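Local structure of S-adenosylmethionine-dependent methyltransferase (Clostridium acetobutylicum, 1Y8C) at residues A[40-45]-A[103-108]; A[114-119]-A[197-202]; A[120-125]-A[209-214]; A[136-141]-A[240-245]. The protein probably catalyses the transfer of a methyl group from S-adenosylmethionine to an acceptor molecule. All coordinates share one frame; numbering follows the deposited sequence.

Interaction 1: residues A[40-45]-A[103-108]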
loop_
_atom_site.group_PDB
_atom_site.type_symbol
_atom_site.label_atom_id
_atom_site.label_comp_id
_atom_site.label_asym_id
_atom_site.label_seq_id
_atom_site.Cartn_x
_atom_site.Cartn_y
_atom_site.Cartn_z
ATOM N N ASP A 40 14.613 -3.716 -12.656
ATOM C CA ASP A 40 14.433 -3.961 -11.231
ATOM C C ASP A 40 13.215 -3.324 -10.577
ATOM O O ASP A 40 12.981 -2.113 -10.663
ATOM C CB ASP A 40 15.713 -3.561 -10.505
ATOM C CG ASP A 40 16.901 -4.369 -10.973
ATOM O OD1 ASP A 40 16.949 -5.588 -10.674
ATOM O OD2 ASP A 40 17.780 -3.798 -11.662
ATOM N N TYR A 41 12.454 -4.181 -9.901
ATOM C CA TYR A 41 11.221 -3.806 -9.221
ATOM C C TYR A 41 11.181 -4.143 -7.725
ATOM O O TYR A 41 11.428 -5.279 -7.318
ATOM C CB TYR A 41 10.029 -4.484 -9.920
ATOM C CG TYR A 41 8.733 -4.409 -9.134
ATOM C CD1 TYR A 41 8.204 -3.172 -8.734
ATOM C CD2 TYR A 41 8.030 -5.570 -8.789
ATOM C CE1 TYR A 41 7.013 -3.090 -8.017
ATOM C CE2 TYR A 41 6.835 -5.500 -8.069
ATOM C CZ TYR A 41 6.334 -4.250 -7.689
ATOM O OH TYR A 41 5.159 -4.161 -6.978
ATOM N N LEU A 42 10.839 -3.141 -6.923
ATOM C CA LEU A 42 10.722 -3.281 -5.478
ATOM C C LEU A 42 9.328 -2.873 -5.004
ATOM O O LEU A 42 8.857 -1.748 -5.250
ATOM C CB LEU A 42 11.746 -2.394 -4.766
ATOM C CG LEU A 42 11.562 -2.243 -3.246
ATOM C CD1 LEU A 42 12.037 -3.511 -2.550
ATOM C CD2 LEU A 42 12.338 -1.042 -2.736
ATOM N N ASP A 43 8.671 -3.785 -4.310
ATOM C CA ASP A 43 7.359 -3.488 -3.776
ATOM C C ASP A 43 7.456 -3.480 -2.250
ATOM O O ASP A 43 7.719 -4.511 -1.633
ATOM C CB ASP A 43 6.358 -4.535 -4.252
ATOM C CG ASP A 43 4.975 -4.279 -3.729
ATOM O OD1 ASP A 43 4.662 -3.092 -3.464
ATOM O OD2 ASP A 43 4.201 -5.254 -3.587
ATOM N N LEU A 44 7.272 -2.304 -1.655
ATOM C CA LEU A 44 7.328 -2.133 -0.201
ATOM C C LEU A 44 5.951 -2.393 0.375
ATOM O O LEU A 44 4.962 -1.901 -0.158
ATOM C CB LEU A 44 7.707 -0.701 0.157
ATOM C CG LEU A 44 9.040 -0.174 -0.331
ATOM C CD1 LEU A 44 9.057 1.346 -0.209
ATOM C CD2 LEU A 44 10.154 -0.812 0.471
ATOM N N ALA A 45 5.882 -3.129 1.474
ATOM C CA ALA A 45 4.591 -3.428 2.083
ATOM C C ALA A 45 3.819 -4.293 1.098
ATOM O O ALA A 45 2.650 -4.036 0.804
ATOM C CB ALA A 45 3.827 -2.137 2.354
ATOM N N ASP A 103 14.066 0.451 -10.686
ATOM C CA ASP A 103 13.469 1.249 -11.746
ATOM C C ASP A 103 12.088 1.670 -11.304
ATOM O O ASP A 103 11.641 2.780 -11.588
ATOM C CB ASP A 103 13.365 0.418 -13.018
ATOM C CG ASP A 103 14.718 0.034 -13.561
ATOM O OD1 ASP A 103 15.435 0.956 -14.006
ATOM O OD2 ASP A 103 15.071 -1.169 -13.532
ATOM N N LEU A 104 11.420 0.761 -10.606
ATOM C CA LEU A 104 10.086 1.004 -10.108
ATOM C C LEU A 104 9.952 0.577 -8.652
ATOM O O LEU A 104 10.316 -0.546 -8.289
ATOM C CB LEU A 104 9.058 0.237 -10.944
ATOM C CG LEU A 104 7.651 0.173 -10.315
ATOM C CD1 LEU A 104 7.117 1.580 -10.200
ATOM C CD2 LEU A 104 6.709 -0.693 -11.154
ATOM N N ILE A 105 9.434 1.473 -7.824
ATOM C CA ILE A 105 9.206 1.164 -6.420
ATOM C C ILE A 105 7.730 1.436 -6.158
ATOM O O ILE A 105 7.211 2.495 -6.537
ATOM C CB ILE A 105 10.068 2.058 -5.476
ATOM C CG1 ILE A 105 11.558 1.756 -5.684
ATOM C CG2 ILE A 105 9.690 1.813 -4.030
ATOM C CD1 ILE A 105 12.496 2.657 -4.896
ATOM N N THR A 106 7.043 0.469 -5.554
ATOM C CA THR A 106 5.628 0.654 -5.234
ATOM C C THR A 106 5.326 0.460 -3.764
ATOM O O THR A 106 5.955 -0.331 -3.066
ATOM C CB THR A 106 4.671 -0.325 -5.977
ATOM O OG1 THR A 106 5.003 -1.678 -5.640
ATOM C CG2 THR A 106 4.727 -0.118 -7.462
ATOM N N CYS A 107 4.334 1.197 -3.304
ATOM C CA CYS A 107 3.891 1.091 -1.930
ATOM C C CYS A 107 2.437 1.505 -1.983
ATOM O O CYS A 107 2.108 2.696 -1.969
ATOM C CB CYS A 107 4.693 2.017 -1.031
ATOM S SG CYS A 107 4.260 1.815 0.680
ATOM N N CYS A 108 1.576 0.501 -2.056
ATOM C CA CYS A 108 0.142 0.723 -2.181
ATOM C C CYS A 108 -0.699 0.365 -0.950
ATOM O O CYS A 108 -0.163 0.138 0.142
ATOM C CB CYS A 108 -0.348 -0.063 -3.402
ATOM S SG CYS A 108 0.711 0.205 -4.880
#
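From CB, the side chain of Y41 sets off with CG anti to the backbone N (chi1 168°), which lays the ring against strand 104-107 on the face that also carries D43, L104 and T106. CD1 meets L104 O near the ring plane at 3.4 Å, and L104 lies alongside, pointing the same way, with its CG 3.7 Å from Y41 CD1. CE1 then passes T106 CG2. At the tip, Y41 OH donates to T106 OG1 (2.8 Å), which in turn donates to D43 OD1 (2.6 Å) from above the carboxylate plane. Threonine suits this relay because its one hydroxyl both accepts and donates. These are neighbouring central strands of the Rossmann-like sheet of class I methyltransferases, a family in which the loop after the first strand commonly helps hold S-adenosylmethionine. The parallel ladder runs through L42 N to L104 O (3.0 Å), T106 N to L42 O and L44 N to T106 O. On the opposite face L42, L44 and I105 form an apolar layer, I105 packing against V128 of helix 118-129. D103 OD2 accepts from D40 N, and K133 forms salt bridges with both carboxylates, probably offsetting their repulsion.

Interaction 2: residues A[114-119]-A[197-202]; sequences YIIDSD and EHEERA
The guanidinium of R201 grips a single carbonyl oxygen side-on: NE reaches I116 O at 2.8 Å and NH2 reaches I116 O at 3.2 Å. The oxygen lies in the guanidinium plane, while both nitrogens sit above the plane of the carbonyl. An arginine fits here because two of its N-H groups can converge on one acceptor, and the chain bends at chi2 and chi3 to turn them that way. At the other end of the contact, the ring of Y114 presents its edge to the face of H198 in an offset edge-to-face pair with centroids 5.5 Å apart. Y114 CE2 touches H198 CB in the ring plane at 3.4 Å, and E200 CG lies over one face of the tyrosine in a CH-pi contact. Between these ends, I116 CG2 packs on R201 CB (4.1 Å). The contact joins an outermost strand of the antiparallel four-stranded sheet, 191-201, to the loop entering helix 118-129 of the methyltransferase core. An inverse gamma turn centred on I115 shapes this loop, and D117 then N-caps the helix, its OD1 accepting from D119 N. One water links S118 OG to R201 NH2. Farther out, Y10 OH bonds H198 ND1, N143 ND2 holds E200 OE1, and N113 ND2 donates to R201 O.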
loop_
_atom_site.group_PDB
_atom_site.type_symbol
_atom_site.label_atom_id
_atom_site.label_comp_id
_atom_site.label_asym_id
_atom_site.label_seq_id
_atom_site.Cartn_x
_atom_site.Cartn_y
_atom_site.Cartn_z
ATOM N N TYR A 114 0.262 4.326 7.659
ATOM C CA TYR A 114 0.610 3.666 8.905
ATOM C C TYR A 114 1.844 4.293 9.548
ATOM O O TYR A 114 2.188 3.985 10.682
ATOM C CB TYR A 114 0.847 2.171 8.692
ATOM C CG TYR A 114 -0.397 1.369 8.371
ATOM C CD1 TYR A 114 -0.553 0.768 7.132
ATOM C CD2 TYR A 114 -1.404 1.186 9.313
ATOM C CE1 TYR A 114 -1.673 0.002 6.830
ATOM C CE2 TYR A 114 -2.533 0.417 9.021
ATOM C CZ TYR A 114 -2.655 -0.173 7.768
ATOM O OH TYR A 114 -3.752 -0.944 7.443
ATOM N N ILE A 115 2.529 5.159 8.823
ATOM C CA ILE A 115 3.681 5.825 9.394
ATOM C C ILE A 115 3.099 7.085 10.012
ATOM O O ILE A 115 3.096 8.151 9.401
ATOM C CB ILE A 115 4.691 6.201 8.319
ATOM C CG1 ILE A 115 5.104 4.942 7.551
ATOM C CG2 ILE A 115 5.897 6.886 8.967
ATOM C CD1 ILE A 115 5.889 5.217 6.280
ATOM N N ILE A 116 2.591 6.952 11.232
ATOM C CA ILE A 116 1.950 8.070 11.916
ATOM C C ILE A 116 2.841 9.180 12.436
ATOM O O ILE A 116 2.349 10.217 12.859
ATOM C CB ILE A 116 1.061 7.556 13.063
ATOM C CG1 ILE A 116 1.906 6.867 14.133
ATOM C CG2 ILE A 116 0.037 6.578 12.500
ATOM C CD1 ILE A 116 1.075 6.375 15.316
ATOM N N ASP A 117 4.147 8.969 12.393
ATOM C CA ASP A 117 5.086 9.973 12.861
ATOM C C ASP A 117 5.703 10.706 11.667
ATOM O O ASP A 117 6.347 10.088 10.821
ATOM C CB ASP A 117 6.186 9.295 13.667
ATOM C CG ASP A 117 6.942 10.266 14.528
ATOM O OD1 ASP A 117 7.377 11.307 13.991
ATOM O OD2 ASP A 117 7.101 9.991 15.739
ATOM N N SER A 118 5.521 12.019 11.595
ATOM C CA SER A 118 6.070 12.783 10.477
ATOM C C SER A 118 7.555 12.521 10.227
ATOM O O SER A 118 8.004 12.512 9.082
ATOM C CB SER A 118 5.867 14.275 10.709
ATOM O OG SER A 118 6.502 14.675 11.909
ATOM N N ASP A 119 8.322 12.319 11.292
ATOM C CA ASP A 119 9.746 12.073 11.132
ATOM C C ASP A 119 10.042 10.754 10.460
ATOM O O ASP A 119 10.899 10.681 9.578
ATOM C CB ASP A 119 10.452 12.158 12.475
ATOM C CG ASP A 119 10.762 13.583 12.852
ATOM O OD1 ASP A 119 11.290 14.301 11.970
ATOM O OD2 ASP A 119 10.486 13.997 14.003
ATOM N N GLU A 197 -6.370 -4.269 14.547
ATOM C CA GLU A 197 -6.332 -2.927 15.101
ATOM C C GLU A 197 -5.216 -2.144 14.428
ATOM O O GLU A 197 -4.037 -2.405 14.653
ATOM C CB GLU A 197 -6.109 -2.998 16.609
ATOM C CG GLU A 197 -5.959 -1.643 17.271
ATOM C CD GLU A 197 -5.971 -1.720 18.794
ATOM O OE1 GLU A 197 -5.594 -0.709 19.440
ATOM O OE2 GLU A 197 -6.366 -2.781 19.345
ATOM N N HIS A 198 -5.591 -1.189 13.589
ATOM C CA HIS A 198 -4.600 -0.392 12.882
ATOM C C HIS A 198 -4.782 1.093 13.185
ATOM O O HIS A 198 -5.851 1.530 13.608
ATOM C CB HIS A 198 -4.711 -0.643 11.372
ATOM C CG HIS A 198 -4.615 -2.089 10.992
ATOM N ND1 HIS A 198 -5.456 -2.672 10.066
ATOM C CD2 HIS A 198 -3.783 -3.070 11.415
ATOM C CE1 HIS A 198 -5.146 -3.950 9.938
ATOM N NE2 HIS A 198 -4.135 -4.218 10.744
ATOM N N GLU A 199 -3.725 1.861 12.953
ATOM C CA GLU A 199 -3.742 3.290 13.193
ATOM C C GLU A 199 -3.172 3.975 11.961
ATOM O O GLU A 199 -2.075 3.637 11.518
ATOM C CB GLU A 199 -2.885 3.578 14.408
ATOM C CG GLU A 199 -3.203 4.841 15.150
ATOM C CD GLU A 199 -2.649 4.784 16.565
ATOM O OE1 GLU A 199 -1.415 4.611 16.711
ATOM O OE2 GLU A 199 -3.443 4.909 17.526
ATOM N N GLU A 200 -3.925 4.915 11.395
ATOM C CA GLU A 200 -3.477 5.649 10.206
ATOM C C GLU A 200 -3.535 7.162 10.458
ATOM O O GLU A 200 -4.455 7.658 11.108
ATOM C CB GLU A 200 -4.347 5.293 8.978
ATOM C CG GLU A 200 -3.941 3.993 8.256
ATOM C CD GLU A 200 -4.664 3.772 6.911
ATOM O OE1 GLU A 200 -5.006 4.768 6.224
ATOM O OE2 GLU A 200 -4.859 2.593 6.527
ATOM N N ARG A 201 -2.542 7.895 9.966
ATOM C CA ARG A 201 -2.551 9.333 10.155
ATOM C C ARG A 201 -3.134 9.999 8.931
ATOM O O ARG A 201 -2.897 9.570 7.800
ATOM C CB ARG A 201 -1.149 9.897 10.398
ATOM C CG ARG A 201 -1.219 11.173 11.218
ATOM C CD ARG A 201 -0.290 12.267 10.750
ATOM N NE ARG A 201 0.950 12.304 11.522
ATOM C CZ ARG A 201 1.626 13.421 11.795
ATOM N NH1 ARG A 201 1.175 14.593 11.361
ATOM N NH2 ARG A 201 2.757 13.375 12.494
ATOM N N ALA A 202 -3.902 11.056 9.154
ATOM C CA ALA A 202 -4.507 11.765 8.048
ATOM C C ALA A 202 -3.591 12.898 7.618
ATOM O O ALA A 202 -3.595 13.973 8.212
ATOM C CB ALA A 202 -5.866 12.297 8.457
HETATM O O HOH W 1 3.942 16.427 12.787
#

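Interaction 3: residues A[120-125]-A[209-214]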
loop_
_atom_site.group_PDB
_atom_site.type_symbol
_atom_site.label_atom_id
_atom_site.label_comp_id
_atom_site.label_asym_id
_atom_site.label_seq_id
_atom_site.Cartn_x
_atom_site.Cartn_y
_atom_site.Cartn_z
ATOM N N ASP A 120 9.333 9.711 10.873
ATOM C CA ASP A 120 9.526 8.405 10.276
ATOM C C ASP A 120 9.082 8.425 8.817
ATOM O O ASP A 120 9.549 7.624 8.011
ATOM C CB ASP A 120 8.733 7.344 11.031
ATOM C CG ASP A 120 9.380 6.953 12.331
ATOM O OD1 ASP A 120 10.618 6.798 12.347
ATOM O OD2 ASP A 120 8.657 6.785 13.340
ATOM N N LEU A 121 8.169 9.333 8.485
ATOM C CA LEU A 121 7.678 9.440 7.121
ATOM C C LEU A 121 8.755 10.090 6.263
ATOM O O LEU A 121 8.913 9.759 5.084
ATOM C CB LEU A 121 6.391 10.269 7.077
ATOM C CG LEU A 121 5.658 10.334 5.733
ATOM C CD1 LEU A 121 5.191 8.948 5.308
ATOM C CD2 LEU A 121 4.494 11.267 5.871
ATOM N N LYS A 122 9.495 11.019 6.860
ATOM C CA LYS A 122 10.582 11.695 6.163
ATOM C C LYS A 122 11.686 10.681 5.886
ATOM O O LYS A 122 12.204 10.609 4.775
ATOM C CB LYS A 122 11.125 12.853 7.006
ATOM C CG LYS A 122 10.301 14.132 6.888
ATOM C CD LYS A 122 10.779 15.233 7.832
ATOM C CE LYS A 122 9.880 16.466 7.717
ATOM N NZ LYS A 122 10.105 17.493 8.783
ATOM N N LYS A 123 12.032 9.894 6.903
ATOM C CA LYS A 123 13.061 8.877 6.763
ATOM C C LYS A 123 12.660 7.933 5.638
ATOM O O LYS A 123 13.480 7.536 4.803
ATOM C CB LYS A 123 13.230 8.119 8.084
ATOM C CG LYS A 123 13.815 8.989 9.189
ATOM C CD LYS A 123 13.939 8.273 10.537
ATOM C CE LYS A 123 14.989 7.152 10.538
ATOM N NZ LYS A 123 14.565 5.899 9.845
ATOM N N TYR A 124 11.379 7.598 5.621
ATOM C CA TYR A 124 10.790 6.736 4.612
ATOM C C TYR A 124 11.044 7.288 3.196
ATOM O O TYR A 124 11.651 6.621 2.374
ATOM C CB TYR A 124 9.293 6.622 4.905
ATOM C CG TYR A 124 8.445 6.042 3.808
ATOM C CD1 TYR A 124 8.533 4.698 3.465
ATOM C CD2 TYR A 124 7.496 6.831 3.159
ATOM C CE1 TYR A 124 7.681 4.151 2.504
ATOM C CE2 TYR A 124 6.647 6.304 2.206
ATOM C CZ TYR A 124 6.737 4.964 1.883
ATOM O OH TYR A 124 5.859 4.442 0.962
ATOM N N PHE A 125 10.589 8.505 2.917
ATOM C CA PHE A 125 10.791 9.095 1.601
ATOM C C PHE A 125 12.263 9.149 1.268
ATOM O O PHE A 125 12.660 8.902 0.127
ATOM C CB PHE A 125 10.196 10.507 1.529
ATOM C CG PHE A 125 8.687 10.532 1.453
ATOM C CD1 PHE A 125 7.970 11.589 2.002
ATOM C CD2 PHE A 125 7.984 9.488 0.850
ATOM C CE1 PHE A 125 6.586 11.600 1.962
ATOM C CE2 PHE A 125 6.603 9.496 0.809
ATOM C CZ PHE A 125 5.899 10.552 1.361
ATOM N N GLU A 209 3.403 16.791 0.057
ATOM C CA GLU A 209 4.208 17.467 -0.939
ATOM C C GLU A 209 5.477 18.023 -0.306
ATOM O O GLU A 209 6.563 17.900 -0.877
ATOM C CB GLU A 209 3.383 18.575 -1.598
ATOM C CG GLU A 209 2.762 18.138 -2.935
ATOM C CD GLU A 209 1.230 18.145 -2.964
ATOM O OE1 GLU A 209 0.632 19.244 -2.915
ATOM O OE2 GLU A 209 0.631 17.048 -3.046
ATOM N N LYS A 210 5.346 18.612 0.882
ATOM C CA LYS A 210 6.503 19.167 1.582
ATOM C C LYS A 210 7.476 18.044 1.973
ATOM O O LYS A 210 8.663 18.116 1.670
ATOM C CB LYS A 210 6.053 19.941 2.829
ATOM C CG LYS A 210 7.164 20.780 3.463
ATOM C CD LYS A 210 6.681 21.636 4.644
ATOM C CE LYS A 210 6.475 20.823 5.922
ATOM N NZ LYS A 210 7.753 20.285 6.501
ATOM N N TYR A 211 6.960 17.006 2.629
ATOM C CA TYR A 211 7.779 15.874 3.047
ATOM C C TYR A 211 8.445 15.183 1.865
ATOM O O TYR A 211 9.532 14.629 1.996
ATOM C CB TYR A 211 6.928 14.867 3.821
ATOM C CG TYR A 211 6.319 15.424 5.092
ATOM C CD1 TYR A 211 5.244 14.783 5.714
ATOM C CD2 TYR A 211 6.826 16.586 5.681
ATOM C CE1 TYR A 211 4.691 15.289 6.892
ATOM C CE2 TYR A 211 6.282 17.096 6.857
ATOM C CZ TYR A 211 5.215 16.444 7.461
ATOM O OH TYR A 211 4.702 16.934 8.646
ATOM N N LEU A 212 7.793 15.204 0.710
ATOM C CA LEU A 212 8.372 14.588 -0.472
ATOM C C LEU A 212 9.613 15.361 -0.869
ATOM O O LEU A 212 10.683 14.781 -1.025
ATOM C CB LEU A 212 7.384 14.599 -1.636
ATOM C CG LEU A 212 6.401 13.438 -1.726
ATOM C CD1 LEU A 212 5.507 13.643 -2.931
ATOM C CD2 LEU A 212 7.154 12.127 -1.840
ATOM N N LYS A 213 9.460 16.673 -1.032
ATOM C CA LYS A 213 10.569 17.540 -1.413
ATOM C C LYS A 213 11.742 17.334 -0.465
ATOM O O LYS A 213 12.903 17.350 -0.872
ATOM C CB LYS A 213 10.129 19.006 -1.379
ATOM C CG LYS A 213 9.267 19.440 -2.566
ATOM C CD LYS A 213 10.104 19.598 -3.832
ATOM C CE LYS A 213 9.353 20.347 -4.925
ATOM N NZ LYS A 213 10.272 20.739 -6.032
ATOM N N HIS A 214 11.428 17.140 0.807
ATOM C CA HIS A 214 12.445 16.922 1.815
ATOM C C HIS A 214 13.265 15.688 1.427
ATOM O O HIS A 214 14.462 15.613 1.706
ATOM C CB HIS A 214 11.762 16.732 3.175
ATOM C CG HIS A 214 12.709 16.514 4.312
ATOM N ND1 HIS A 214 13.384 15.325 4.504
ATOM C CD2 HIS A 214 13.087 17.329 5.325
ATOM C CE1 HIS A 214 14.133 15.418 5.588
ATOM N NE2 HIS A 214 13.971 16.624 6.106
#
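This is helix-on-helix packing, with segments 120-125 and 209-214 lying side by side on one face of the central sheet of the Rossmann-like core. Their axes approach to 8.7 Å and cross at -50°, a value common for packed helices. The inner part is built from F125 and L212: CD2 of the leucine stands over the centre of the phenylalanine ring, 3.6 Å from the centroid of F125, in a nearly vertical CH-pi contact. Y211 CB lies in the plane of that ring at its edge. A broad flat phenyl suits the position because one of its faces takes a methyl group while its rim still meets the neighbouring helix. Y211 is flanked in turn by L121, whose CD2 lies 3.6 Å from Y211 CD1, and by K122, whose CE comes to 3.7 Å from Y211 CD2. The extended chain of K122 also crosses H214, placing CD over the imidazole face, 3.9 Å from the H214 ring centroid. Beneath, L212 reaches Y240 and V242 of strand 237-244. The two segments are joined by no hydrogen bond, so apolar and CH-pi contacts hold them together, and lysine contributes through its methylenes. With K122 NZ only 4.3 Å from K210 NZ, mutual repulsion is likely, and this positive setting would probably disfavour protonation of H214.

Interaction 4: residues A[136-141]-A[240-245]; sequences GVFIFD and YLVKLG
The ring of F140 has Y240 CB over one face, 3.5 Å from F140 CE2, and V242 CG1 at its edge. The Y240 ring itself is nearly parallel to that of F140, with planes 8° apart, but it is slid aside to a centroid distance of 5.3 Å, so the two barely overlap. F140 reaches this place because its CG sits in the crowded position between backbone N and carbonyl carbon (chi1 72°), which swings the phenyl toward strand 240-244. F138 receives F140 CD2 over one face, toward the rim, and V242 CG2 comes within 3.5 Å of F138 CD2; a branched valine fills this spot compactly. On the face bearing V137, I139 and L241 these three side chains make an aliphatic patch, with I139 CD1 and L241 CD1 3.5 Å apart. Two hydrogen-bonded pairs, F138 with V242 and F140 with Y240, zip the backbones together antiparallel, the shortest bond being F138 N to V242 O at 2.7 Å. Strand 237-244, inserted antiparallel beside 136-143, gives the strand order 3-2-1-4-5-7-6 that is the hallmark of class I methyltransferases. Helices 118-129 and 205-214 cover the aromatic side, where Y240 OH bonds E209. Cohesion thus comes from buried hydrocarbon and rings, with the backbone polar groups of F138, F140, Y240 and V242 satisfied by the ladder and the tyrosine hydroxyl by a glutamate.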
loop_
_atom_site.group_PDB
_atom_site.type_symbol
_atom_site.label_atom_id
_atom_site.label_comp_id
_atom_site.label_asym_id
_atom_site.label_seq_id
_atom_site.Cartn_x
_atom_site.Cartn_y
_atom_site.Cartn_z
ATOM N N GLY A 136 14.356 6.472 -12.365
ATOM C CA GLY A 136 13.382 5.510 -11.874
ATOM C C GLY A 136 12.120 6.185 -11.347
ATOM O O GLY A 136 12.122 7.388 -11.064
ATOM N N VAL A 137 11.043 5.411 -11.199
ATOM C CA VAL A 137 9.776 5.947 -10.720
ATOM C C VAL A 137 9.324 5.315 -9.410
ATOM O O VAL A 137 9.556 4.131 -9.172
ATOM C CB VAL A 137 8.663 5.756 -11.786
ATOM C CG1 VAL A 137 7.336 6.279 -11.265
ATOM C CG2 VAL A 137 9.036 6.491 -13.059
ATOM N N PHE A 138 8.696 6.127 -8.557
ATOM C CA PHE A 138 8.179 5.667 -7.268
ATOM C C PHE A 138 6.681 5.968 -7.198
ATOM O O PHE A 138 6.266 7.128 -7.272
ATOM C CB PHE A 138 8.913 6.361 -6.108
ATOM C CG PHE A 138 8.283 6.116 -4.749
ATOM C CD1 PHE A 138 7.729 4.868 -4.431
ATOM C CD2 PHE A 138 8.273 7.124 -3.777
ATOM C CE1 PHE A 138 7.164 4.620 -3.170
ATOM C CE2 PHE A 138 7.714 6.896 -2.512
ATOM C CZ PHE A 138 7.158 5.631 -2.205
ATOM N N ILE A 139 5.882 4.915 -7.054
ATOM C CA ILE A 139 4.429 5.036 -6.997
ATOM C C ILE A 139 3.853 4.545 -5.663
ATOM O O ILE A 139 4.126 3.423 -5.233
ATOM C CB ILE A 139 3.787 4.245 -8.172
ATOM C CG1 ILE A 139 4.298 4.808 -9.497
ATOM C CG2 ILE A 139 2.283 4.333 -8.115
ATOM C CD1 ILE A 139 3.762 4.109 -10.731
ATOM N N PHE A 140 3.062 5.389 -5.009
ATOM C CA PHE A 140 2.452 5.026 -3.734
ATOM C C PHE A 140 1.124 5.750 -3.567
ATOM O O PHE A 140 0.894 6.782 -4.196
ATOM C CB PHE A 140 3.379 5.398 -2.575
ATOM C CG PHE A 140 3.478 6.882 -2.320
ATOM C CD1 PHE A 140 2.713 7.486 -1.329
ATOM C CD2 PHE A 140 4.353 7.675 -3.057
ATOM C CE1 PHE A 140 2.824 8.856 -1.075
ATOM C CE2 PHE A 140 4.467 9.057 -2.804
ATOM C CZ PHE A 140 3.704 9.645 -1.814
ATOM N N ASP A 141 0.243 5.216 -2.727
ATOM C CA ASP A 141 -1.031 5.876 -2.504
ATOM C C ASP A 141 -1.286 6.069 -1.035
ATOM O O ASP A 141 -0.650 5.441 -0.194
ATOM C CB ASP A 141 -2.182 5.070 -3.104
ATOM C CG ASP A 141 -2.432 3.771 -2.368
ATOM O OD1 ASP A 141 -2.917 3.808 -1.214
ATOM O OD2 ASP A 141 -2.141 2.707 -2.949
ATOM N N TYR A 240 0.204 9.029 -5.853
ATOM C CA TYR A 240 1.325 9.876 -6.222
ATOM C C TYR A 240 2.314 9.119 -7.103
ATOM O O TYR A 240 2.528 7.909 -6.954
ATOM C CB TYR A 240 2.089 10.358 -4.993
ATOM C CG TYR A 240 1.461 11.507 -4.240
ATOM C CD1 TYR A 240 0.554 11.278 -3.201
ATOM C CD2 TYR A 240 1.805 12.825 -4.538
ATOM C CE1 TYR A 240 0.010 12.327 -2.472
ATOM C CE2 TYR A 240 1.268 13.889 -3.817
ATOM C CZ TYR A 240 0.370 13.628 -2.783
ATOM O OH TYR A 240 -0.136 14.683 -2.062
ATOM N N LEU A 241 2.923 9.860 -8.017
ATOM C CA LEU A 241 3.919 9.317 -8.921
ATOM C C LEU A 241 5.109 10.272 -8.864
ATOM O O LEU A 241 5.016 11.412 -9.307
ATOM C CB LEU A 241 3.357 9.265 -10.327
ATOM C CG LEU A 241 3.921 8.074 -11.086
ATOM C CD1 LEU A 241 2.768 7.322 -11.741
ATOM C CD2 LEU A 241 4.958 8.534 -12.103
ATOM N N VAL A 242 6.226 9.802 -8.314
ATOM C CA VAL A 242 7.408 10.639 -8.180
ATOM C C VAL A 242 8.686 9.996 -8.715
ATOM O O VAL A 242 8.716 8.803 -9.039
ATOM C CB VAL A 242 7.627 11.030 -6.699
ATOM C CG1 VAL A 242 6.293 11.385 -6.059
ATOM C CG2 VAL A 242 8.303 9.893 -5.948
ATOM N N LYS A 243 9.737 10.812 -8.798
ATOM C CA LYS A 243 11.046 10.369 -9.271
ATOM C C LYS A 243 12.144 11.165 -8.574
ATOM O O LYS A 243 11.866 12.138 -7.870
ATOM C CB LYS A 243 11.185 10.552 -10.786
ATOM C CG LYS A 243 11.066 11.980 -11.268
ATOM C CD LYS A 243 11.807 12.192 -12.582
ATOM C CE LYS A 243 11.359 11.218 -13.681
ATOM N NZ LYS A 243 12.129 9.925 -13.722
ATOM N N LEU A 244 13.392 10.745 -8.778
ATOM C CA LEU A 244 14.534 11.412 -8.168
ATOM C C LEU A 244 14.699 12.801 -8.725
ATOM O O LEU A 244 14.860 12.968 -9.933
ATOM C CB LEU A 244 15.805 10.631 -8.439
ATOM C CG LEU A 244 16.510 10.066 -7.223
ATOM C CD1 LEU A 244 15.534 9.336 -6.325
ATOM C CD2 LEU A 244 17.592 9.137 -7.720
ATOM N N GLY A 245 14.675 13.793 -7.841
ATOM C CA GLY A 245 14.819 15.167 -8.278
ATOM C C GLY A 245 16.170 15.772 -7.946
ATOM O O GLY A 245 16.997 16.004 -8.833
#

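How the interactions relate
Interactions 1 and 4 belong to one mixed sheet, with centres 10 Å apart; strands 104-107 and 136-143 are neighbours in it, so the two contacts run on across four adjacent strands. Interaction 3 lies on this sheet, its centre 12 Å from that of interaction 4: Y124 touches C107 and F138, and F125 touches F140. Interaction 2 shares helix 118-129 with interaction 3 but lies about 20 Å from the centres of interactions 1 and 4, where the separate antiparallel sheet meets the core. Along the chain, interaction 1 closes first, whereas interactions 2, 3 and 4 interleave, so the C-terminal half returns repeatedly to the methyltransferase core and ties the added sheet to it.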